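PDB 6HUH: beta-lactamase from Klebsiella pneumoniae, which probably hydrolyses beta-lactam antibiotics to substituted beta-amino acids, as a class D serine beta-lactamase that confers antibiotic resistance. Local coordinates for residues C26-D31 with G41-Q46; G65-E70 with T92-W97; P73-K78 with I103-R108; R130-N135 with S149-S154; I216-G221 with I231-V236. All blocks are in the same frame, centred on the assembly; numbering follows the deposited sequence.

Contact 1. Residues C26-D31 with G41-Q46; sequences CMLFAD and GDCASQ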
# COMPACT_ATOMS: atom_id res chain seq x y z
N CYS A 26 -9.15 -24.46 -12.93
CA CYS A 26 -8.39 -25.36 -12.06
C CYS A 26 -8.14 -24.83 -10.62
O CYS A 26 -7.74 -23.68 -10.48
CB CYS A 26 -7.08 -25.73 -12.75
SG CYS A 26 -5.69 -25.99 -11.63
N MET A 27 -8.32 -25.69 -9.56
CA MET A 27 -7.92 -25.36 -8.18
C MET A 27 -6.94 -26.38 -7.63
O MET A 27 -7.29 -27.51 -7.31
CB MET A 27 -9.02 -25.05 -7.18
CG MET A 27 -8.53 -23.97 -6.20
SD MET A 27 -9.50 -23.41 -4.77
CE MET A 27 -11.04 -22.77 -5.60
N LEU A 28 -5.69 -25.96 -7.55
CA LEU A 28 -4.57 -26.77 -7.09
C LEU A 28 -4.02 -26.31 -5.75
O LEU A 28 -3.72 -25.13 -5.57
CB LEU A 28 -3.45 -26.67 -8.16
CG LEU A 28 -2.28 -27.64 -8.02
CD1 LEU A 28 -1.88 -28.17 -9.35
CD2 LEU A 28 -1.10 -27.02 -7.28
N PHE A 29 -3.81 -27.26 -4.82
CA PHE A 29 -3.17 -26.99 -3.52
C PHE A 29 -1.91 -27.85 -3.37
O PHE A 29 -1.99 -29.09 -3.48
CB PHE A 29 -4.12 -27.17 -2.32
CG PHE A 29 -5.32 -26.25 -2.29
CD1 PHE A 29 -5.19 -24.94 -1.85
CD2 PHE A 29 -6.58 -26.70 -2.65
CE1 PHE A 29 -6.30 -24.08 -1.82
CE2 PHE A 29 -7.69 -25.85 -2.60
CZ PHE A 29 -7.55 -24.55 -2.18
N ALA A 30 -0.74 -27.20 -3.20
CA ALA A 30 0.55 -27.88 -3.05
C ALA A 30 1.19 -27.63 -1.68
O ALA A 30 0.83 -26.67 -1.00
CB ALA A 30 1.50 -27.45 -4.17
N ASP A 31 2.14 -28.50 -1.27
CA ASP A 31 2.86 -28.36 0.01
C ASP A 31 4.02 -27.36 -0.10
O ASP A 31 4.10 -26.61 -1.08
CB ASP A 31 3.33 -29.72 0.57
CG ASP A 31 4.18 -30.57 -0.35
OD1 ASP A 31 5.25 -30.08 -0.80
OD2 ASP A 31 3.84 -31.76 -0.54
N GLY A 41 -9.29 -30.05 -12.15
CA GLY A 41 -9.49 -29.39 -13.43
C GLY A 41 -8.26 -29.50 -14.30
O GLY A 41 -7.48 -30.46 -14.17
N ASP A 42 -8.03 -28.49 -15.18
CA ASP A 42 -6.90 -28.47 -16.11
C ASP A 42 -5.62 -27.89 -15.49
O ASP A 42 -5.17 -26.79 -15.84
CB ASP A 42 -7.29 -27.75 -17.41
CG ASP A 42 -6.51 -28.21 -18.61
OD1 ASP A 42 -5.50 -28.95 -18.43
OD2 ASP A 42 -6.88 -27.82 -19.74
N CYS A 43 -5.02 -28.68 -14.60
CA CYS A 43 -3.83 -28.34 -13.82
C CYS A 43 -2.50 -28.53 -14.56
O CYS A 43 -1.48 -28.05 -14.06
CB CYS A 43 -3.84 -29.09 -12.49
SG CYS A 43 -5.15 -28.53 -11.34
N ALA A 44 -2.51 -29.20 -15.74
CA ALA A 44 -1.32 -29.51 -16.54
C ALA A 44 -1.17 -28.71 -17.83
O ALA A 44 -0.08 -28.66 -18.39
CB ALA A 44 -1.26 -30.99 -16.83
N SER A 45 -2.25 -28.07 -18.31
CA SER A 45 -2.17 -27.25 -19.53
C SER A 45 -1.45 -25.93 -19.27
O SER A 45 -1.68 -25.29 -18.25
CB SER A 45 -3.55 -26.98 -20.11
OG SER A 45 -4.08 -28.19 -20.63
N GLN A 46 -0.62 -25.52 -20.23
CA GLN A 46 0.14 -24.27 -20.16
C GLN A 46 -0.74 -23.09 -20.54
O GLN A 46 -1.40 -23.13 -21.58
CB GLN A 46 1.36 -24.33 -21.10
CG GLN A 46 2.39 -25.42 -20.77
CD GLN A 46 3.75 -25.08 -21.30
OE1 GLN A 46 4.72 -24.95 -20.54
NE2 GLN A 46 3.85 -24.93 -22.62
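Cys26 and Gly41 face each other as an antiparallel, non-hydrogen-bonded pair, their CA atoms 4.4 Å apart, and beyond Gly41 the chain turns across the start of strand 26-30. The turn brings Cys43 against the side chain of Cys26. These two cysteines are known to form a disulfide in this protein. In this model Cys26 SG and Cys43 SG lie 2.6 Å apart, longer than a normal disulfide bond. Cys43 SG sits anti to its carbonyl carbon, beside the backbone N (chi1 -68°), and meets Cys26 SG there. Leu28, two residues along the same strand, packs on Cys43: its CD1 is 3.8 Å from Cys43 CB. Cys26 CB also lies 3.8 Å from the carbonyl carbon of Asp42. The strand and the turn belong to the outer part of the antiparallel sheet of the penicillin-binding transpeptidase-like fold. On its other side strand 26-30 pairs with strand 228-238, and helix 155-166 touches Cys26 through Pro155 and Leu28 through Ala159. Gly41 has backbone angles that suit glycine. Asp42 is the centre of an inverse gamma turn, in which Cys43 N makes a weak 3.1 Å bond to Gly41 O. The carboxylate of Asp42 reaches forward to Ser45: Ser45 OG donates to Asp42 OD1 at 2.7 Å, on the syn side and 27° out of the carboxylate plane.

Contact 2. Residues G65-E70 with T92-W97; sequences GFLVDE and TTPSRW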
# COMPACT_ATOMS: atom_id res chain seq x y z
N GLY A 65 19.09 -5.40 -8.20
CA GLY A 65 19.21 -4.09 -7.58
C GLY A 65 18.38 -3.00 -8.21
O GLY A 65 18.47 -1.84 -7.79
N PHE A 66 17.56 -3.35 -9.24
CA PHE A 66 16.68 -2.40 -9.90
C PHE A 66 15.65 -1.89 -8.90
O PHE A 66 15.35 -0.69 -8.87
CB PHE A 66 15.94 -3.04 -11.08
CG PHE A 66 15.09 -2.02 -11.80
CD1 PHE A 66 15.68 -1.02 -12.57
CD2 PHE A 66 13.72 -2.01 -11.65
CE1 PHE A 66 14.91 -0.07 -13.23
CE2 PHE A 66 12.94 -1.03 -12.29
CZ PHE A 66 13.55 -0.08 -13.08
N LEU A 67 15.07 -2.83 -8.14
CA LEU A 67 14.08 -2.53 -7.11
C LEU A 67 14.85 -2.48 -5.81
O LEU A 67 15.69 -3.35 -5.55
CB LEU A 67 12.98 -3.60 -7.07
CG LEU A 67 12.23 -3.85 -8.38
CD1 LEU A 67 11.36 -5.07 -8.24
CD2 LEU A 67 11.43 -2.63 -8.84
N VAL A 68 14.63 -1.41 -5.03
CA VAL A 68 15.35 -1.16 -3.78
C VAL A 68 14.63 -1.81 -2.62
O VAL A 68 15.23 -2.59 -1.88
CB VAL A 68 15.59 0.36 -3.56
CG1 VAL A 68 16.26 0.64 -2.21
CG2 VAL A 68 16.39 0.96 -4.70
N ASP A 69 13.34 -1.45 -2.46
CA ASP A 69 12.43 -1.95 -1.44
C ASP A 69 10.99 -1.80 -1.93
O ASP A 69 10.77 -1.79 -3.12
CB ASP A 69 12.67 -1.30 -0.05
CG ASP A 69 12.68 0.22 0.00
OD1 ASP A 69 11.95 0.85 -0.78
OD2 ASP A 69 13.38 0.77 0.88
N GLU A 70 10.04 -1.66 -1.02
CA GLU A 70 8.62 -1.57 -1.31
C GLU A 70 8.22 -0.19 -1.82
O GLU A 70 7.23 -0.03 -2.53
CB GLU A 70 7.81 -1.95 -0.06
CG GLU A 70 8.09 -3.35 0.48
CD GLU A 70 9.35 -3.57 1.29
OE1 GLU A 70 10.10 -2.60 1.55
OE2 GLU A 70 9.61 -4.74 1.66
N THR A 92 4.51 5.05 -9.96
CA THR A 92 4.31 3.77 -9.28
C THR A 92 5.59 3.33 -8.55
O THR A 92 6.70 3.66 -8.96
CB THR A 92 3.71 2.70 -10.21
OG1 THR A 92 4.61 2.49 -11.28
CG2 THR A 92 2.34 3.09 -10.78
N THR A 93 5.40 2.66 -7.43
CA THR A 93 6.42 2.10 -6.55
C THR A 93 6.28 0.56 -6.67
O THR A 93 5.27 0.12 -7.22
CB THR A 93 6.22 2.60 -5.10
OG1 THR A 93 5.06 2.00 -4.52
CG2 THR A 93 6.09 4.08 -4.99
N PRO A 94 7.22 -0.29 -6.15
CA PRO A 94 7.04 -1.75 -6.29
C PRO A 94 5.78 -2.30 -5.60
O PRO A 94 5.28 -3.35 -6.00
CB PRO A 94 8.33 -2.32 -5.71
CG PRO A 94 9.31 -1.21 -5.80
CD PRO A 94 8.52 0.01 -5.51
N SER A 95 5.27 -1.59 -4.58
CA SER A 95 4.07 -1.92 -3.80
C SER A 95 2.79 -1.67 -4.63
O SER A 95 1.86 -2.48 -4.62
CB SER A 95 4.05 -1.11 -2.51
OG SER A 95 2.97 -1.48 -1.67
N ARG A 96 2.78 -0.53 -5.33
CA ARG A 96 1.71 -0.06 -6.21
C ARG A 96 1.73 -0.86 -7.53
O ARG A 96 0.68 -1.02 -8.16
CB ARG A 96 1.89 1.45 -6.45
CG ARG A 96 0.77 2.09 -7.24
CD ARG A 96 0.91 3.59 -7.30
NE ARG A 96 -0.01 4.17 -8.29
CZ ARG A 96 -1.24 4.60 -8.02
NH1 ARG A 96 -1.72 4.50 -6.79
NH2 ARG A 96 -1.99 5.12 -8.98
N TRP A 97 2.92 -1.35 -7.95
CA TRP A 97 3.18 -2.17 -9.15
C TRP A 97 2.41 -3.46 -9.05
O TRP A 97 1.65 -3.80 -9.95
CB TRP A 97 4.67 -2.48 -9.19
CG TRP A 97 5.14 -3.42 -10.25
CD1 TRP A 97 4.82 -3.39 -11.57
CD2 TRP A 97 6.20 -4.38 -10.12
NE1 TRP A 97 5.54 -4.33 -12.26
CE2 TRP A 97 6.40 -4.96 -11.39
CE3 TRP A 97 6.96 -4.86 -9.03
CZ2 TRP A 97 7.34 -5.97 -11.61
CZ3 TRP A 97 7.88 -5.86 -9.25
CH2 TRP A 97 8.08 -6.40 -10.53
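Leu67 meets Trp97 and Pro94 with its two methyl branches. Its CG is anti to the carbonyl carbon, beside the backbone N (chi1 -56°), and from there the branches divide. Leu67 CD1 reaches Trp97 CZ3 at 3.7 Å, and the side chains cross at about a right angle. Leu67 CD2 lies 4.0 Å from Pro94 CG, and the side chains run past each other in opposite directions. The Trp97 ring has Pro94 O in plane at its edge. The proline ring also packs on the backbone of the loop, with its CG near Asp69 O and its CD 3.2 Å from Glu70 O. The one hydrogen bond between the segments lies beside it. Ser95 N donates to Glu70 O at 3.2 Å, in the carbonyl plane and on a lone pair, though bent to 136° at the hydrogen. The acid groups have their polar partners elsewhere: Glu70 OE2 in Asn182 and His179, Asp69 OD1 in the backbone N of Leu72 and Gln71. Thr93 is the N-cap residue, and Trp97 N bonds to Thr93 O at 2.9 Å. The loop carbonyl of Glu70 thus takes an N-H of the first helical turn. Trp97 NE1 bonds to Ser106 OG, which also holds the carboxylated lysine at position 54, a hallmark of class D beta-lactamases. The Trp97 side chain is about 8 Å from Ser51, the predicted acylated serine.

Contact 3. Residues P73-K78 with I103-R108; sequences PALPFK and IWYSQR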
# COMPACT_ATOMS: atom_id res chain seq x y z
N PRO A 73 12.27 1.85 -6.45
CA PRO A 73 12.15 3.22 -7.00
C PRO A 73 10.71 3.65 -7.33
O PRO A 73 9.86 2.83 -7.67
CB PRO A 73 13.01 3.14 -8.25
CG PRO A 73 12.80 1.72 -8.74
CD PRO A 73 12.61 0.87 -7.51
N ALA A 74 10.42 4.95 -7.19
CA ALA A 74 9.12 5.51 -7.52
C ALA A 74 9.26 6.07 -8.95
O ALA A 74 9.69 7.22 -9.14
CB ALA A 74 8.75 6.60 -6.53
N LEU A 75 9.00 5.23 -9.94
CA LEU A 75 9.16 5.63 -11.34
C LEU A 75 7.95 6.40 -11.91
O LEU A 75 6.82 5.96 -11.71
CB LEU A 75 9.54 4.44 -12.25
CG LEU A 75 10.75 3.56 -11.84
CD1 LEU A 75 10.93 2.42 -12.83
CD2 LEU A 75 12.05 4.36 -11.74
N PRO A 76 8.15 7.54 -12.61
CA PRO A 76 6.99 8.27 -13.15
C PRO A 76 6.43 7.69 -14.46
O PRO A 76 7.17 7.10 -15.25
CB PRO A 76 7.55 9.66 -13.39
CG PRO A 76 8.98 9.43 -13.73
CD PRO A 76 9.41 8.25 -12.91
N PHE A 77 5.13 7.91 -14.70
CA PHE A 77 4.45 7.52 -15.94
C PHE A 77 4.93 8.47 -17.05
O PHE A 77 5.06 9.67 -16.81
CB PHE A 77 2.93 7.64 -15.75
CG PHE A 77 2.11 7.40 -16.99
CD1 PHE A 77 1.78 6.10 -17.38
CD2 PHE A 77 1.63 8.46 -17.75
CE1 PHE A 77 0.99 5.87 -18.52
CE2 PHE A 77 0.86 8.23 -18.90
CZ PHE A 77 0.55 6.94 -19.27
N LYS A 78 5.18 7.96 -18.25
CA LYS A 78 5.62 8.79 -19.38
C LYS A 78 4.65 8.65 -20.56
O LYS A 78 4.06 7.59 -20.72
CB LYS A 78 7.03 8.39 -19.84
CG LYS A 78 8.16 8.63 -18.84
CD LYS A 78 9.47 8.06 -19.39
CE LYS A 78 10.52 7.83 -18.34
NZ LYS A 78 11.59 6.93 -18.86
N ILE A 103 1.86 -2.67 -15.92
CA ILE A 103 2.68 -3.34 -16.91
C ILE A 103 3.86 -2.51 -17.35
O ILE A 103 4.93 -3.08 -17.57
CB ILE A 103 1.86 -3.87 -18.11
CG1 ILE A 103 1.35 -2.75 -19.02
CG2 ILE A 103 0.72 -4.80 -17.65
CD1 ILE A 103 0.85 -3.20 -20.37
N TRP A 104 3.72 -1.16 -17.45
CA TRP A 104 4.81 -0.29 -17.88
C TRP A 104 6.00 -0.31 -16.91
O TRP A 104 7.13 -0.19 -17.35
CB TRP A 104 4.36 1.13 -18.21
CG TRP A 104 3.75 1.94 -17.10
CD1 TRP A 104 2.45 2.32 -17.01
CD2 TRP A 104 4.46 2.70 -16.09
NE1 TRP A 104 2.28 3.20 -15.96
CE2 TRP A 104 3.49 3.43 -15.37
CE3 TRP A 104 5.81 2.79 -15.69
CZ2 TRP A 104 3.82 4.21 -14.26
CZ3 TRP A 104 6.13 3.57 -14.59
CH2 TRP A 104 5.15 4.28 -13.90
N TYR A 105 5.73 -0.54 -15.62
CA TYR A 105 6.76 -0.63 -14.57
C TYR A 105 7.53 -1.95 -14.71
O TYR A 105 8.71 -2.02 -14.35
CB TYR A 105 6.10 -0.49 -13.19
CG TYR A 105 7.08 -0.26 -12.06
CD1 TYR A 105 7.63 -1.34 -11.37
CD2 TYR A 105 7.38 1.02 -11.62
CE1 TYR A 105 8.52 -1.14 -10.31
CE2 TYR A 105 8.23 1.23 -10.54
CZ TYR A 105 8.82 0.15 -9.90
OH TYR A 105 9.69 0.34 -8.86
N SER A 106 6.90 -2.98 -15.29
CA SER A 106 7.56 -4.26 -15.52
C SER A 106 8.50 -4.15 -16.71
O SER A 106 9.59 -4.73 -16.68
CB SER A 106 6.54 -5.36 -15.78
OG SER A 106 5.79 -5.65 -14.61
N GLN A 107 8.08 -3.37 -17.76
CA GLN A 107 8.86 -3.10 -18.98
C GLN A 107 10.08 -2.25 -18.63
O GLN A 107 11.15 -2.49 -19.19
CB GLN A 107 8.02 -2.39 -20.05
CG GLN A 107 6.68 -3.05 -20.33
CD GLN A 107 5.99 -2.50 -21.55
OE1 GLN A 107 5.90 -1.28 -21.77
NE2 GLN A 107 5.44 -3.39 -22.37
N ARG A 108 9.94 -1.30 -17.69
CA ARG A 108 11.04 -0.46 -17.20
C ARG A 108 12.12 -1.33 -16.58
O ARG A 108 13.31 -1.08 -16.82
CB ARG A 108 10.56 0.53 -16.13
CG ARG A 108 9.61 1.59 -16.63
CD ARG A 108 10.30 2.76 -17.28
NE ARG A 108 9.52 3.97 -17.03
CZ ARG A 108 8.53 4.40 -17.80
NH1 ARG A 108 8.21 3.75 -18.91
NH2 ARG A 108 7.86 5.49 -17.47
O HOH W 1 9.86 6.18 -15.48
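Leu75 and Phe77 press on the aromatic side chains of helix 103-113 and form the close part of this contact. Leu75 CG lies 3.7 Å from Tyr105 CE2, with the side chains crossing at about a right angle. Tyr105 OH donates to Pro73 O at 2.8 Å, tilted 16° from the carbonyl plane. Trp104 has Tyr105 CB over one face and Phe77 CA over the opposite one, both toward the rim. The Phe77 ring points its edge at the five-membered ring of Trp104, offset edge-to-face, with centroids 5.2 Å apart and planes at 64°. Trp104 NE1 itself bonds to Trp88 O.

The solvent side is polar and looser. The bent Arg108 chain brings NH2 to Pro76 O at 2.8 Å, in the carbonyl plane, and one water bridges the same oxygen to Arg108 NE. Lys78 NZ lies over one face of the guanidinium, 4.0 Å from Arg108 NE, and Trp104 CE3 over the other. The salt bridge from Arg108 NH2 to Asp81 probably eases the repulsion.

Loop 73-78, which follows helix 56-64, passes across helix 103-113. Tyr105 also meets Trp97 of helix 94-99.

Contact 4. Residues R130-N135 with S149-S154; sequences RDLSGN and SSLAIS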
# COMPACT_ATOMS: atom_id res chain seq x y z
N ARG A 130 9.48 -21.17 -20.77
CA ARG A 130 10.68 -20.33 -20.84
C ARG A 130 10.80 -19.53 -22.19
O ARG A 130 11.83 -18.88 -22.45
CB ARG A 130 11.95 -21.16 -20.52
CG ARG A 130 11.83 -22.03 -19.26
CD ARG A 130 13.17 -22.53 -18.76
NE ARG A 130 13.58 -23.77 -19.41
CZ ARG A 130 14.65 -24.49 -19.07
NH1 ARG A 130 15.43 -24.09 -18.07
NH2 ARG A 130 14.94 -25.61 -19.73
N ASP A 131 9.72 -19.55 -23.02
CA ASP A 131 9.72 -18.85 -24.30
C ASP A 131 9.52 -17.35 -24.16
O ASP A 131 8.41 -16.90 -23.86
CB ASP A 131 8.69 -19.46 -25.26
CG ASP A 131 9.01 -19.21 -26.72
OD1 ASP A 131 9.57 -18.13 -27.04
OD2 ASP A 131 8.72 -20.11 -27.55
N LEU A 132 10.58 -16.57 -24.39
CA LEU A 132 10.47 -15.11 -24.27
C LEU A 132 10.70 -14.43 -25.63
O LEU A 132 11.21 -13.31 -25.68
CB LEU A 132 11.41 -14.54 -23.18
CG LEU A 132 11.56 -15.34 -21.89
CD1 LEU A 132 12.78 -14.94 -21.15
CD2 LEU A 132 10.34 -15.22 -20.99
N SER A 133 10.33 -15.12 -26.73
CA SER A 133 10.49 -14.60 -28.08
C SER A 133 9.45 -13.54 -28.43
O SER A 133 9.69 -12.72 -29.32
CB SER A 133 10.49 -15.73 -29.10
OG SER A 133 9.28 -16.45 -29.07
N GLY A 134 8.33 -13.57 -27.72
CA GLY A 134 7.21 -12.65 -27.89
C GLY A 134 6.32 -12.97 -29.07
O GLY A 134 6.16 -14.13 -29.47
N ASN A 135 5.73 -11.90 -29.64
CA ASN A 135 4.81 -11.96 -30.78
C ASN A 135 5.59 -12.27 -32.07
O ASN A 135 6.77 -11.91 -32.15
CB ASN A 135 4.05 -10.64 -30.91
CG ASN A 135 3.42 -10.19 -29.61
OD1 ASN A 135 2.52 -10.83 -29.06
ND2 ASN A 135 3.93 -9.10 -29.07
N SER A 149 1.36 -13.94 -24.93
CA SER A 149 2.11 -14.25 -26.15
C SER A 149 2.92 -15.57 -26.04
O SER A 149 2.32 -16.62 -25.80
CB SER A 149 2.98 -13.06 -26.56
OG SER A 149 4.00 -12.79 -25.62
N SER A 150 4.27 -15.51 -26.23
CA SER A 150 5.20 -16.63 -26.21
C SER A 150 5.22 -17.43 -24.93
O SER A 150 5.03 -18.63 -24.98
CB SER A 150 6.61 -16.15 -26.55
OG SER A 150 7.09 -15.25 -25.57
N LEU A 151 5.44 -16.76 -23.79
CA LEU A 151 5.50 -17.39 -22.47
C LEU A 151 4.15 -17.98 -22.04
O LEU A 151 3.09 -17.42 -22.34
CB LEU A 151 6.07 -16.41 -21.41
CG LEU A 151 6.54 -16.99 -20.06
CD1 LEU A 151 7.69 -18.00 -20.22
CD2 LEU A 151 6.99 -15.89 -19.15
N ALA A 152 4.22 -19.17 -21.40
CA ALA A 152 3.09 -19.95 -20.90
C ALA A 152 3.52 -20.85 -19.74
O ALA A 152 4.57 -21.50 -19.79
CB ALA A 152 2.49 -20.79 -22.03
N ILE A 153 2.72 -20.87 -18.69
CA ILE A 153 2.98 -21.71 -17.53
C ILE A 153 1.71 -22.51 -17.15
O ILE A 153 0.58 -22.00 -17.25
CB ILE A 153 3.59 -20.90 -16.33
CG1 ILE A 153 4.17 -21.83 -15.22
CG2 ILE A 153 2.61 -19.85 -15.77
CD1 ILE A 153 5.26 -21.21 -14.33
N SER A 154 1.91 -23.77 -16.76
CA SER A 154 0.81 -24.62 -16.31
C SER A 154 0.61 -24.43 -14.77
O SER A 154 1.59 -24.12 -14.06
CB SER A 154 1.06 -26.07 -16.70
OG SER A 154 1.40 -26.85 -15.58
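Ser150 joins the two loops through its hydroxyl. Ser150 OG donates to Asp131 O at 2.7 Å, from above the carbonyl plane (50° out of it). It also accepts a weak bond from Gly134 N at 3.0 Å. Its OG stands between its own backbone N and carbonyl carbon (chi1 63°), within reach of both partners. Beside this bridge Leu132 and Leu151 lie side by side, pointing the same way, with their CD2 atoms 3.9 Å apart. Leu151 CD1 extends to Arg130 N at 3.7 Å. At the other end Asn135 OD1 is 3.4 Å from Ser149 CB.

The next shell shapes the 130-135 loop. Asp131 OD1 accepts from Ser133 N at 3.1 Å, nearly along its C-O axis, which makes an Asx turn. Ser133 OG donates to the same oxygen at 2.7 Å, on the syn side. Gly134 follows with positive phi. Ser149 OG bonds to Gln144 O and Ala145 O, and Asn135 ND2 to Asp140.

Asn129 bonds to both loops, at Asp131 N and Ser150 O. Leu132 packs on helix 115-124 through Phe118, Gln119 and Val122. Helix 141-144 lies between the loops in sequence, and Ser154 is the N-cap residue of helix 155-166.

Contact 5. Residues I216-G221 with I231-V236; sequences IGWFVG and IFVHTV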
# COMPACT_ATOMS: atom_id res chain seq x y z
N ILE A 216 -8.55 -15.74 -18.62
CA ILE A 216 -7.91 -16.62 -17.65
C ILE A 216 -7.62 -15.80 -16.41
O ILE A 216 -6.83 -14.85 -16.45
CB ILE A 216 -6.63 -17.38 -18.12
CG1 ILE A 216 -6.87 -18.17 -19.42
CG2 ILE A 216 -6.09 -18.30 -16.99
CD1 ILE A 216 -5.68 -18.22 -20.33
N GLY A 217 -8.28 -16.15 -15.33
CA GLY A 217 -8.08 -15.51 -14.05
C GLY A 217 -7.05 -16.29 -13.28
O GLY A 217 -7.03 -17.52 -13.36
N TRP A 218 -6.16 -15.63 -12.60
CA TRP A 218 -5.17 -16.37 -11.84
C TRP A 218 -5.12 -15.84 -10.41
O TRP A 218 -5.10 -14.64 -10.21
CB TRP A 218 -3.76 -16.17 -12.43
CG TRP A 218 -3.32 -16.89 -13.67
CD1 TRP A 218 -3.26 -16.36 -14.93
CD2 TRP A 218 -2.56 -18.11 -13.71
NE1 TRP A 218 -2.59 -17.23 -15.77
CE2 TRP A 218 -2.17 -18.31 -15.05
CE3 TRP A 218 -2.24 -19.09 -12.75
CZ2 TRP A 218 -1.47 -19.45 -15.46
CZ3 TRP A 218 -1.55 -20.22 -13.16
CH2 TRP A 218 -1.17 -20.39 -14.50
N PHE A 219 -5.05 -16.73 -9.42
CA PHE A 219 -4.75 -16.38 -8.05
C PHE A 219 -3.77 -17.38 -7.48
O PHE A 219 -4.13 -18.51 -7.11
CB PHE A 219 -5.94 -16.11 -7.13
CG PHE A 219 -5.41 -15.42 -5.90
CD1 PHE A 219 -4.81 -14.16 -5.99
CD2 PHE A 219 -5.43 -16.05 -4.66
CE1 PHE A 219 -4.25 -13.55 -4.87
CE2 PHE A 219 -4.90 -15.42 -3.53
CZ PHE A 219 -4.30 -14.18 -3.65
N VAL A 220 -2.49 -17.00 -7.53
CA VAL A 220 -1.35 -17.83 -7.15
C VAL A 220 -0.66 -17.26 -5.96
O VAL A 220 -0.67 -16.05 -5.80
CB VAL A 220 -0.38 -18.08 -8.34
CG1 VAL A 220 -1.11 -18.72 -9.50
CG2 VAL A 220 0.30 -16.80 -8.81
N GLY A 221 -0.10 -18.12 -5.12
CA GLY A 221 0.57 -17.67 -3.91
C GLY A 221 0.72 -18.71 -2.84
O GLY A 221 0.54 -19.90 -3.09
N ILE A 231 1.41 -23.82 -0.75
CA ILE A 231 1.27 -23.19 -2.06
C ILE A 231 -0.21 -23.40 -2.52
O ILE A 231 -0.87 -24.33 -2.05
CB ILE A 231 2.25 -23.79 -3.11
CG1 ILE A 231 3.73 -23.87 -2.60
CG2 ILE A 231 2.16 -23.08 -4.44
CD1 ILE A 231 4.42 -22.66 -2.25
N PHE A 232 -0.71 -22.54 -3.42
CA PHE A 232 -2.06 -22.62 -4.00
C PHE A 232 -2.06 -21.91 -5.35
O PHE A 232 -1.42 -20.87 -5.52
CB PHE A 232 -3.15 -22.07 -3.06
CG PHE A 232 -2.96 -20.63 -2.65
CD1 PHE A 232 -3.30 -19.59 -3.52
CD2 PHE A 232 -2.48 -20.31 -1.39
CE1 PHE A 232 -3.05 -18.26 -3.17
CE2 PHE A 232 -2.29 -18.97 -1.02
CZ PHE A 232 -2.56 -17.95 -1.92
N VAL A 233 -2.73 -22.51 -6.34
CA VAL A 233 -2.82 -22.00 -7.70
C VAL A 233 -4.27 -22.19 -8.12
O VAL A 233 -4.83 -23.27 -7.94
CB VAL A 233 -1.85 -22.71 -8.68
CG1 VAL A 233 -1.94 -22.13 -10.08
CG2 VAL A 233 -0.40 -22.67 -8.20
N HIS A 234 -4.90 -21.13 -8.66
CA HIS A 234 -6.28 -21.23 -9.13
C HIS A 234 -6.52 -20.45 -10.42
O HIS A 234 -6.07 -19.32 -10.54
CB HIS A 234 -7.28 -20.83 -8.03
CG HIS A 234 -8.73 -20.96 -8.39
ND1 HIS A 234 -9.26 -22.14 -8.86
CD2 HIS A 234 -9.73 -20.06 -8.28
CE1 HIS A 234 -10.55 -21.92 -9.04
NE2 HIS A 234 -10.88 -20.68 -8.71
N THR A 235 -7.22 -21.07 -11.39
CA THR A 235 -7.57 -20.42 -12.65
C THR A 235 -9.07 -20.33 -12.84
O THR A 235 -9.80 -21.23 -12.42
CB THR A 235 -6.92 -21.05 -13.87
OG1 THR A 235 -7.31 -22.41 -13.94
CG2 THR A 235 -5.41 -20.93 -13.86
N VAL A 236 -9.52 -19.25 -13.48
CA VAL A 236 -10.93 -19.04 -13.79
C VAL A 236 -11.01 -18.83 -15.29
O VAL A 236 -10.44 -17.87 -15.81
CB VAL A 236 -11.57 -17.85 -13.03
CG1 VAL A 236 -12.95 -17.52 -13.56
CG2 VAL A 236 -11.63 -18.13 -11.53
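Gly217 N donates to Val236 O at 2.8 Å, with an angle of 163° at the hydrogen. Val236 N answers to Gly217 O in this antiparallel hydrogen-bonded pair. At the far end Gly221 and Phe232 pair likewise, with Phe232 N 2.9 Å from Gly221 O. Phe232 CG sits between its backbone N and carbonyl carbon (chi1 59°), and the ring lies on Gly221: Gly221 O is 3.4 Å above the ring plane, over its centre. The Phe219 ring is nearly parallel to Phe232, at 25°, but offset so far that little of one lies over the other. On this face His234 bonds through ND1 to Cys26 O and through NE2 to Glu252.

On the other face Trp218 lies beside Thr235 and Val233. Thr235 CG2 is over the six-membered ring, 3.9 Å from its centroid, a CH-pi contact. Val233 CG1 touches the ring edge, 3.6 Å from Trp218 CZ3. Trp218 NE1 bonds to Pro48 O.

These two hairpin strands are central in the sheet. Strand 26-30 flanks one, and strand 192-201, with Lys197 and Gly199 of the family's Lys-Thr-Gly motif, the other. Helix 245-264 packs on the Phe219 and Phe232 face, helix 155-166 on the Trp218 face.

Overall arrangement
The contacts form two groups on opposite sides of the chain's centre, contacts 1 and 5 on one side, 2 and 3 on the other; contact 4 touches contacts 1 and 5. Contacts 1 and 5 share the sheet through neighbouring strands 26-30 and 228-238, their centres 8 Å apart. Contacts 2 and 3 lie 9 Å apart between centres and interlock along the chain, with Thr92 N close to Leu75 O at 3.0 Å. Contact 4 meets contact 1 through Ser154 and contact 5 where Ile153 touches Trp218. The side chains of Trp97, Trp218, Tyr105 and Leu151 are about 8, 8, 10 and 11 Å from that of Ser51, the predicted nucleophile. Contact 1 lies away from the annotated sites.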